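Local atomic coordinates of heme-binding protein A / AI-2 binding protein A (Helicobacter pylori SS1, PDB entry 6OFQ), a protein that binds peptides in the periplasm, as the substrate-binding partner of an ABC transporter in Helicobacter pylori. Residues A138-Y143 / A450-N455; E145-S150 / L179-L184; R132-G137 / D202-K207. One frame throughout, in Å; residues are numbered along the deposited sequence. Where two conformers were deposited one is given.

Contact 1: A138-Y143 / A450-N455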
loop_
_atom_site.group_PDB
_atom_site.type_symbol
_atom_site.label_atom_id
_atom_site.label_comp_id
_atom_site.label_asym_id
_atom_site.label_seq_id
_atom_site.Cartn_x
_atom_site.Cartn_y
_atom_site.Cartn_z
ATOM N N ALA A 138 -13.774 1.595 16.321
ATOM C CA ALA A 138 -13.099 2.240 15.195
ATOM C C ALA A 138 -12.545 1.205 14.217
ATOM O O ALA A 138 -12.380 1.627 13.062
ATOM C CB ALA A 138 -11.979 3.177 15.629
ATOM N N LYS A 139 -12.389 -0.075 14.582
ATOM C CA LYS A 139 -11.814 -1.030 13.584
ATOM C C LYS A 139 -12.727 -1.180 12.368
ATOM O O LYS A 139 -13.965 -1.282 12.471
ATOM C CB LYS A 139 -11.513 -2.414 14.153
ATOM C CG LYS A 139 -10.455 -2.453 15.246
ATOM C CD LYS A 139 -10.328 -3.799 15.912
ATOM C CE LYS A 139 -9.018 -4.072 16.615
ATOM N NZ LYS A 139 -8.943 -3.149 17.769
ATOM N N SER A 140 -12.072 -1.171 11.215
ATOM C CA SER A 140 -12.777 -1.218 9.963
ATOM C C SER A 140 -11.968 -2.042 8.957
ATOM O O SER A 140 -10.735 -1.942 8.890
ATOM C CB SER A 140 -12.929 0.167 9.382
ATOM O OG SER A 140 -13.602 0.085 8.138
ATOM N N TYR A 141 -12.680 -2.811 8.121
ATOM C CA TYR A 141 -12.067 -3.569 7.023
ATOM C C TYR A 141 -12.007 -2.691 5.807
ATOM O O TYR A 141 -12.798 -2.810 4.880
ATOM C CB TYR A 141 -12.879 -4.865 6.798
ATOM C CG TYR A 141 -12.818 -5.834 7.991
ATOM C CD1 TYR A 141 -11.627 -6.424 8.393
ATOM C CD2 TYR A 141 -13.993 -6.218 8.677
ATOM C CE1 TYR A 141 -11.536 -7.276 9.487
ATOM C CE2 TYR A 141 -13.924 -7.173 9.694
ATOM C CZ TYR A 141 -12.717 -7.673 10.106
ATOM O OH TYR A 141 -12.667 -8.538 11.181
ATOM N N LYS A 142 -11.004 -1.813 5.826
ATOM C CA LYS A 142 -10.933 -0.714 4.892
ATOM C C LYS A 142 -10.757 -1.070 3.440
ATOM O O LYS A 142 -11.488 -0.557 2.572
ATOM C CB LYS A 142 -9.842 0.331 5.287
ATOM C CG LYS A 142 -10.100 1.050 6.620
ATOM C CD LYS A 142 -8.846 1.798 7.107
ATOM C CE LYS A 142 -8.704 2.162 8.579
ATOM N NZ LYS A 142 -7.547 3.082 8.781
ATOM N N TYR A 143 -9.806 -1.940 3.107
ATOM C CA TYR A 143 -9.671 -2.383 1.747
ATOM C C TYR A 143 -10.942 -3.063 1.304
ATOM O O TYR A 143 -11.327 -2.868 0.144
ATOM C CB TYR A 143 -8.509 -3.350 1.574
ATOM C CG TYR A 143 -7.168 -2.739 1.133
ATOM C CD1 TYR A 143 -6.964 -2.494 -0.205
ATOM C CD2 TYR A 143 -6.093 -2.574 1.994
ATOM C CE1 TYR A 143 -5.755 -2.020 -0.695
ATOM C CE2 TYR A 143 -4.856 -2.116 1.541
ATOM C CZ TYR A 143 -4.715 -1.888 0.185
ATOM O OH TYR A 143 -3.457 -1.519 -0.251
ATOM N N ALA A 450 -17.006 4.308 0.989
ATOM C CA ALA A 450 -16.549 3.685 2.208
ATOM C C ALA A 450 -16.052 4.721 3.213
ATOM O O ALA A 450 -15.398 5.688 2.803
ATOM C CB ALA A 450 -15.462 2.640 1.880
ATOM N N ILE A 451 -16.365 4.553 4.483
ATOM C CA ILE A 451 -15.824 5.435 5.518
ATOM C C ILE A 451 -15.238 4.532 6.575
ATOM O O ILE A 451 -15.959 3.675 7.123
ATOM C CB ILE A 451 -16.957 6.215 6.221
ATOM C CG1 ILE A 451 -17.654 7.149 5.249
ATOM C CG2 ILE A 451 -16.387 6.974 7.410
ATOM C CD1 ILE A 451 -19.022 7.538 5.825
ATOM N N PRO A 452 -13.956 4.647 6.903
ATOM C CA PRO A 452 -12.997 5.562 6.300
ATOM C C PRO A 452 -12.744 5.194 4.838
ATOM O O PRO A 452 -12.961 4.033 4.441
ATOM C CB PRO A 452 -11.730 5.300 7.101
ATOM C CG PRO A 452 -12.099 4.556 8.344
ATOM C CD PRO A 452 -13.390 3.883 8.035
ATOM N N THR A 453 -12.184 6.172 4.121
ATOM C CA THR A 453 -11.961 6.074 2.694
ATOM C C THR A 453 -10.480 6.083 2.318
ATOM O O THR A 453 -9.696 6.692 3.017
ATOM C CB THR A 453 -12.645 7.222 1.933
ATOM O OG1 THR A 453 -12.678 6.910 0.554
ATOM C CG2 THR A 453 -12.012 8.591 2.195
ATOM N N GLN A 454 -10.188 5.474 1.157
ATOM C CA GLN A 454 -8.908 5.665 0.479
ATOM C C GLN A 454 -8.983 6.602 -0.714
ATOM O O GLN A 454 -7.936 6.941 -1.288
ATOM C CB GLN A 454 -8.359 4.315 -0.015
ATOM C CG GLN A 454 -8.341 3.306 1.139
ATOM C CD GLN A 454 -7.384 2.148 0.934
ATOM O OE1 GLN A 454 -6.199 2.308 1.199
ATOM N NE2 GLN A 454 -7.853 1.117 0.292
ATOM N N ASN A 455 -10.180 7.115 -0.970
ATOM C CA ASN A 455 -10.364 8.101 -2.031
ATOM C C ASN A 455 -10.330 9.473 -1.329
ATOM O O ASN A 455 -11.350 10.099 -0.979
ATOM C CB ASN A 455 -11.676 7.840 -2.767
ATOM C CG ASN A 455 -11.947 8.765 -3.927
ATOM O OD1 ASN A 455 -11.402 9.867 -4.001
ATOM N ND2 ASN A 455 -12.812 8.352 -4.843
HETATM O O HOH W 1 -13.729 1.539 5.355
HETATM O O HOH W 2 -11.891 2.259 2.438
#
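S140, K142 and Y143, at and just before the start of helix 142-147, face P452 and Q454 of the loop between helices 445-449 and 462-473. Two waters carry the polar link. Water 1 lies 3.1 Å from S140 OG and donates to P452 O at 2.8 Å. With OG anti to its own backbone N (chi1 179°), S140 turns the hydroxyl to this water and to P452 CD. Water 2 donates both to K142 O (2.8 Å) and to P452 O (2.9 Å). The P452 carbonyl thus accepts two water hydrogens and is tied through them to both a side chain and the backbone of 138-143. Around the water links the packing centres on P452, which follows a cis peptide bond. Its CD is in van der Waals contact with S140 OG at 3.8 Å, and its CG makes an apolar contact with the K142 CE methylene at 4.2 Å. The extended K142 chain crosses the proline at about a right angle. An amide-ring contact completes the set. Q454 sets NE2 over one face of Y143, 3.7 Å above the plane and displaced toward the rim near CD1. Amide and ring planes are 80° apart, so the amide stands almost upright on the ring. The phenol end of Y143 is held elsewhere, by a hydrogen bond from OH to D431 OD2, while Q454 also packs on T441 and L442 of helix 436-443. Within the loop T453, whose CB points away from 138-143, forms an ST turn, its OG1 accepting from N455 N at 2.9 Å. A junction joined by water and van der Waals contact, with no direct hydrogen bond, is consistent with surfaces that can part and meet again, as the lobes of periplasmic binding proteins do.

Contact 2: E145-S150 / L179-L184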
loop_
_atom_site.group_PDB
_atom_site.type_symbol
_atom_site.label_atom_id
_atom_site.label_comp_id
_atom_site.label_asym_id
_atom_site.label_seq_id
_atom_site.Cartn_x
_atom_site.Cartn_y
_atom_site.Cartn_z
ATOM N N GLU A 145 -14.072 -2.905 2.179
ATOM C CA GLU A 145 -15.120 -1.929 1.940
ATOM C C GLU A 145 -14.874 -1.047 0.748
ATOM O O GLU A 145 -15.695 -0.906 -0.162
ATOM C CB GLU A 145 -15.419 -1.100 3.195
ATOM C CG GLU A 145 -16.027 -1.918 4.323
ATOM C CD GLU A 145 -17.306 -2.607 3.883
ATOM O OE1 GLU A 145 -18.223 -1.940 3.364
ATOM O OE2 GLU A 145 -17.330 -3.856 3.938
ATOM N N GLY A 146 -13.662 -0.512 0.682
ATOM C CA GLY A 146 -13.269 0.346 -0.399
ATOM C C GLY A 146 -13.374 -0.208 -1.790
ATOM O O GLY A 146 -13.718 0.454 -2.790
ATOM N N MET A 147 -12.873 -1.445 -1.870
ATOM C CA MET A 147 -12.898 -2.178 -3.129
ATOM C C MET A 147 -14.290 -2.718 -3.546
ATOM O O MET A 147 -14.469 -3.256 -4.643
ATOM C CB MET A 147 -11.860 -3.316 -3.110
ATOM C CG MET A 147 -10.421 -2.813 -3.089
ATOM S SD MET A 147 -9.188 -4.108 -2.891
ATOM C CE MET A 147 -9.475 -5.200 -4.275
ATOM N N GLY A 148 -15.220 -2.755 -2.615
ATOM C CA GLY A 148 -16.539 -3.335 -2.860
ATOM C C GLY A 148 -16.481 -4.836 -3.005
ATOM O O GLY A 148 -17.210 -5.426 -3.810
ATOM N N MET A 149 -15.642 -5.482 -2.218
ATOM C CA MET A 149 -15.540 -6.941 -2.294
ATOM C C MET A 149 -16.871 -7.674 -2.008
ATOM O O MET A 149 -17.096 -8.766 -2.579
ATOM C CB MET A 149 -14.473 -7.415 -1.324
ATOM C CG MET A 149 -13.043 -7.081 -1.757
ATOM S SD MET A 149 -12.445 -7.975 -3.185
ATOM C CE MET A 149 -12.226 -9.565 -2.406
ATOM N N SER A 150 -17.722 -7.076 -1.187
ATOM C CA SER A 150 -19.019 -7.726 -0.955
ATOM C C SER A 150 -19.939 -7.638 -2.156
ATOM O O SER A 150 -20.878 -8.444 -2.166
ATOM C CB SER A 150 -19.727 -7.062 0.226
ATOM O OG SER A 150 -19.041 -7.345 1.444
ATOM N N LEU A 179 -6.443 -11.640 -4.539
ATOM C CA LEU A 179 -6.302 -12.691 -3.529
ATOM C C LEU A 179 -4.893 -12.782 -3.027
ATOM O O LEU A 179 -4.650 -13.485 -2.034
ATOM C CB LEU A 179 -6.743 -14.080 -4.071
ATOM C CG LEU A 179 -8.188 -14.081 -4.533
ATOM C CD1 LEU A 179 -8.447 -15.508 -5.059
ATOM C CD2 LEU A 179 -9.096 -13.738 -3.408
ATOM N N GLY A 180 -3.895 -12.125 -3.625
ATOM C CA GLY A 180 -2.528 -11.995 -3.129
ATOM C C GLY A 180 -2.335 -10.799 -2.257
ATOM O O GLY A 180 -1.221 -10.648 -1.745
ATOM N N MET A 181 -3.337 -9.960 -2.063
ATOM C CA MET A 181 -3.179 -8.709 -1.297
ATOM C C MET A 181 -3.215 -8.973 0.219
ATOM O O MET A 181 -3.971 -9.833 0.673
ATOM C CB MET A 181 -4.200 -7.682 -1.719
ATOM C CG MET A 181 -3.987 -7.227 -3.141
ATOM S SD MET A 181 -5.231 -6.121 -3.795
ATOM C CE MET A 181 -5.153 -4.781 -2.597
ATOM N N ASP A 182 -2.531 -8.090 0.951
ATOM C CA ASP A 182 -2.353 -8.254 2.382
ATOM C C ASP A 182 -3.698 -8.348 3.156
ATOM O O ASP A 182 -3.754 -9.106 4.128
ATOM C CB ASP A 182 -1.534 -7.085 2.884
ATOM C CG ASP A 182 -0.149 -7.039 2.276
ATOM O OD1 ASP A 182 -0.078 -6.574 1.125
ATOM O OD2 ASP A 182 0.818 -7.488 2.908
ATOM N N PHE A 183 -4.712 -7.615 2.726
ATOM C CA PHE A 183 -5.973 -7.633 3.470
ATOM C C PHE A 183 -6.667 -8.967 3.449
ATOM O O PHE A 183 -7.573 -9.194 4.254
ATOM C CB PHE A 183 -6.880 -6.454 3.065
ATOM C CG PHE A 183 -7.658 -6.679 1.782
ATOM C CD1 PHE A 183 -7.118 -6.587 0.508
ATOM C CD2 PHE A 183 -9.009 -7.010 1.852
ATOM C CE1 PHE A 183 -7.863 -6.700 -0.650
ATOM C CE2 PHE A 183 -9.765 -7.119 0.703
ATOM C CZ PHE A 183 -9.205 -7.040 -0.559
ATOM N N LEU A 184 -6.283 -9.814 2.489
ATOM C CA LEU A 184 -6.848 -11.146 2.361
ATOM C C LEU A 184 -5.927 -12.208 2.906
ATOM O O LEU A 184 -6.029 -13.401 2.549
ATOM C CB LEU A 184 -7.267 -11.402 0.916
ATOM C CG LEU A 184 -8.364 -10.470 0.455
ATOM C CD1 LEU A 184 -8.634 -10.701 -1.034
ATOM C CD2 LEU A 184 -9.653 -10.553 1.295
#
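M147 and M149 reach from two consecutive short helices toward F183, and M147 with F183 makes a Met-aromatic contact. The sulfur SD of M147 sits 4.5 Å from the ring centroid, 51° off the ring normal, and lies 3.7 Å from both CE1 and CZ. The two side chains are inclined to one another, the thioether being neither flat on the face nor in the plane. The ring tip CZ meets both methionines. M149 comes to that tip from another direction: its CG lies near the ring plane, 4.0 Å from CZ, and the side chains meet tip to tip. The bends of M149 at chi2 and chi3 bring its CE round to L184, whose CG lies 3.5 Å above the centre of the F183 ring. Y143 also meets F183, its ring within about 10° of parallel. Between the two methionines the chain turns sharply at G148, which ends helix 142-147 in a Schellman motif with positive phi and stands as N-cap of helix 149-152. All five touching residues are buried, and the contact joins this helix junction to the loop after helix 175-178, which includes the 3-10 segment 182-183, by apolar and sulfur-aromatic contacts, with no hydrogen bond between the segments. M181 CE meets M147 SD at 4.1 Å, and M149 CE touches L184 CD1 at 4.0 Å.

Contact 3: R132-G137 / D202-K207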
loop_
_atom_site.group_PDB
_atom_site.type_symbol
_atom_site.label_atom_id
_atom_site.label_comp_id
_atom_site.label_asym_id
_atom_site.label_seq_id
_atom_site.Cartn_x
_atom_site.Cartn_y
_atom_site.Cartn_z
ATOM N N ARG A 132 -18.115 -9.948 11.926
ATOM C CA ARG A 132 -17.003 -9.000 12.021
ATOM C C ARG A 132 -15.915 -9.372 13.020
ATOM O O ARG A 132 -14.759 -8.893 12.885
ATOM C CB ARG A 132 -17.571 -7.607 12.332
ATOM C CG ARG A 132 -16.687 -6.655 13.106
ATOM C CD ARG A 132 -17.572 -5.530 13.622
ATOM N NE ARG A 132 -16.684 -4.656 14.344
ATOM C CZ ARG A 132 -15.993 -3.656 13.824
ATOM N NH1 ARG A 132 -16.106 -3.365 12.537
ATOM N NH2 ARG A 132 -15.189 -2.934 14.585
ATOM N N TYR A 133 -16.303 -10.101 14.073
ATOM C CA TYR A 133 -15.428 -10.617 15.131
ATOM C C TYR A 133 -15.136 -9.556 16.180
ATOM O O TYR A 133 -15.512 -9.708 17.366
ATOM C CB TYR A 133 -14.153 -11.266 14.580
ATOM C CG TYR A 133 -13.265 -11.851 15.648
ATOM C CD1 TYR A 133 -13.542 -13.124 16.150
ATOM C CD2 TYR A 133 -12.164 -11.129 16.121
ATOM C CE1 TYR A 133 -12.702 -13.677 17.126
ATOM C CE2 TYR A 133 -11.335 -11.664 17.115
ATOM C CZ TYR A 133 -11.651 -12.924 17.624
ATOM O OH TYR A 133 -10.788 -13.524 18.519
ATOM N N TYR A 134 -14.451 -8.491 15.777
ATOM C CA TYR A 134 -14.116 -7.383 16.655
ATOM C C TYR A 134 -15.394 -6.694 17.117
ATOM O O TYR A 134 -16.399 -6.670 16.453
ATOM C CB TYR A 134 -13.212 -6.385 15.973
ATOM C CG TYR A 134 -11.903 -7.016 15.561
ATOM C CD1 TYR A 134 -10.948 -7.335 16.492
ATOM C CD2 TYR A 134 -11.564 -7.144 14.229
ATOM C CE1 TYR A 134 -9.719 -7.887 16.172
ATOM C CE2 TYR A 134 -10.360 -7.752 13.883
ATOM C CZ TYR A 134 -9.409 -8.029 14.830
ATOM O OH TYR A 134 -8.211 -8.580 14.504
ATOM N N SER A 135 -15.302 -6.169 18.332
ATOM C CA SER A 135 -16.387 -5.359 18.861
ATOM C C SER A 135 -16.672 -4.166 17.998
ATOM O O SER A 135 -15.770 -3.661 17.310
ATOM C CB SER A 135 -16.015 -4.784 20.234
ATOM O OG SER A 135 -16.049 -5.924 21.062
ATOM N N PRO A 136 -17.919 -3.704 18.061
ATOM C CA PRO A 136 -18.126 -2.392 17.460
ATOM C C PRO A 136 -17.093 -1.373 17.983
ATOM O O PRO A 136 -16.626 -1.372 19.130
ATOM C CB PRO A 136 -19.602 -2.086 17.782
ATOM C CG PRO A 136 -20.209 -3.414 18.136
ATOM C CD PRO A 136 -19.107 -4.204 18.786
ATOM N N GLY A 137 -16.575 -0.576 17.059
ATOM C CA GLY A 137 -15.574 0.406 17.420
ATOM C C GLY A 137 -14.916 0.927 16.166
ATOM O O GLY A 137 -15.444 0.749 15.076
ATOM N N ASP A 202 -9.463 -8.371 20.856
ATOM C CA ASP A 202 -8.560 -7.384 20.294
ATOM C C ASP A 202 -7.132 -7.857 20.130
ATOM O O ASP A 202 -6.361 -7.258 19.349
ATOM C CB ASP A 202 -8.609 -6.099 21.110
ATOM C CG ASP A 202 -9.897 -5.326 20.896
ATOM O OD1 ASP A 202 -10.506 -5.356 19.801
ATOM O OD2 ASP A 202 -10.248 -4.571 21.841
ATOM N N GLU A 203 -6.740 -8.901 20.833
ATOM C CA GLU A 203 -5.414 -9.417 20.701
ATOM C C GLU A 203 -5.128 -10.081 19.336
ATOM O O GLU A 203 -3.973 -10.317 18.957
ATOM C CB GLU A 203 -5.022 -10.391 21.803
ATOM C CG GLU A 203 -4.825 -9.687 23.150
ATOM C CD GLU A 203 -4.168 -10.568 24.200
ATOM O OE1 GLU A 203 -4.157 -10.026 25.324
ATOM O OE2 GLU A 203 -3.751 -11.732 23.992
ATOM N N LEU A 204 -6.194 -10.374 18.582
ATOM C CA LEU A 204 -6.012 -10.931 17.223
ATOM C C LEU A 204 -5.208 -9.949 16.367
ATOM O O LEU A 204 -4.499 -10.403 15.455
ATOM C CB LEU A 204 -7.375 -11.207 16.590
ATOM C CG LEU A 204 -7.372 -12.028 15.260
ATOM C CD1 LEU A 204 -6.784 -13.414 15.486
ATOM C CD2 LEU A 204 -8.799 -12.026 14.700
ATOM N N ALA A 205 -5.360 -8.677 16.691
ATOM C CA ALA A 205 -4.658 -7.607 15.931
ATOM C C ALA A 205 -3.430 -7.070 16.642
ATOM O O ALA A 205 -2.813 -6.093 16.167
ATOM C CB ALA A 205 -5.603 -6.477 15.712
ATOM N N LYS A 206 -2.997 -7.757 17.706
ATOM C CA LYS A 206 -1.816 -7.363 18.495
ATOM C C LYS A 206 -0.762 -8.444 18.648
ATOM O O LYS A 206 0.455 -8.146 18.638
ATOM C CB LYS A 206 -2.224 -6.947 19.916
ATOM C CG LYS A 206 -3.079 -5.691 19.888
ATOM C CD LYS A 206 -3.483 -5.220 21.286
ATOM C CE LYS A 206 -4.084 -3.819 21.201
ATOM N NZ LYS A 206 -5.577 -3.823 21.225
ATOM N N LYS A 207 -1.238 -9.682 18.704
ATOM C CA LYS A 207 -0.369 -10.827 18.956
ATOM C C LYS A 207 -0.721 -11.853 17.874
ATOM O O LYS A 207 -1.594 -12.700 18.061
ATOM C CB LYS A 207 -0.593 -11.342 20.393
ATOM C CG LYS A 207 -0.049 -10.381 21.444
ATOM C CD LYS A 207 -0.429 -10.860 22.837
ATOM C CE LYS A 207 0.025 -9.786 23.819
ATOM N NZ LYS A 207 -0.470 -9.944 25.226
HETATM O O HOH W 3 -12.939 -6.838 19.877
#
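The 3-10 turn 202-204, on the way from helix 189-197 to strand 214-220, packs through L204 against Y133 and Y134 of the loop that leads from helix 116-127 to helix 142-147. L204 CD2 touches Y133 CE2 at 3.5 Å, and L204 CB and CD2 both lie 3.5 Å from Y134 OH. The leucine crosses Y134 at about a right angle, and A205 CB adds a contact to the same hydroxyl at 3.6 Å. Both phenol groups are bonded further out, Y134 OH to D45 OD2 and Y133 OH to A192 O. The two tyrosines also touch: Y133 CD2 lies over the centre of the Y134 ring, 3.9 Å above its plane. Their loop is braced from within by R132, whose NE donates to Y134 O from above the carbonyl plane (2.9 Å), while NH2 donates to S135 O, which lies in the guanidinium plane. From 202-207, D202 OD1 approaches Y134 CD1 obliquely (3.9 Å), with carboxylate and ring planes 23° apart. Water 3, in plane at the edge of the Y134 ring, completes the link, accepting from S135 N and donating to D202 OD1 at 2.8 Å.

Overall arrangement
Contact 1 touches both of the others. Its centre is about 11 Å from that of contact 2, with which it shares helix 142-147, and Y143 CE1 packs on M181 CE at 3.4 Å. Contact 3 lies about 15 Å away, centre to centre; hydrogen bonds join R132 O with Y141 OH (2.7 Å) and R132 NH2 with K139 O (2.9 Å), and K139 and Y141 pack on Y134. Contacts 2 and 3 do not touch; their nearest atoms are about 8 Å apart. By sequence contact 1 spans farthest, closing a loop of 306 residues and probably bridging the two lobes, between which proteins of this family hold their peptide.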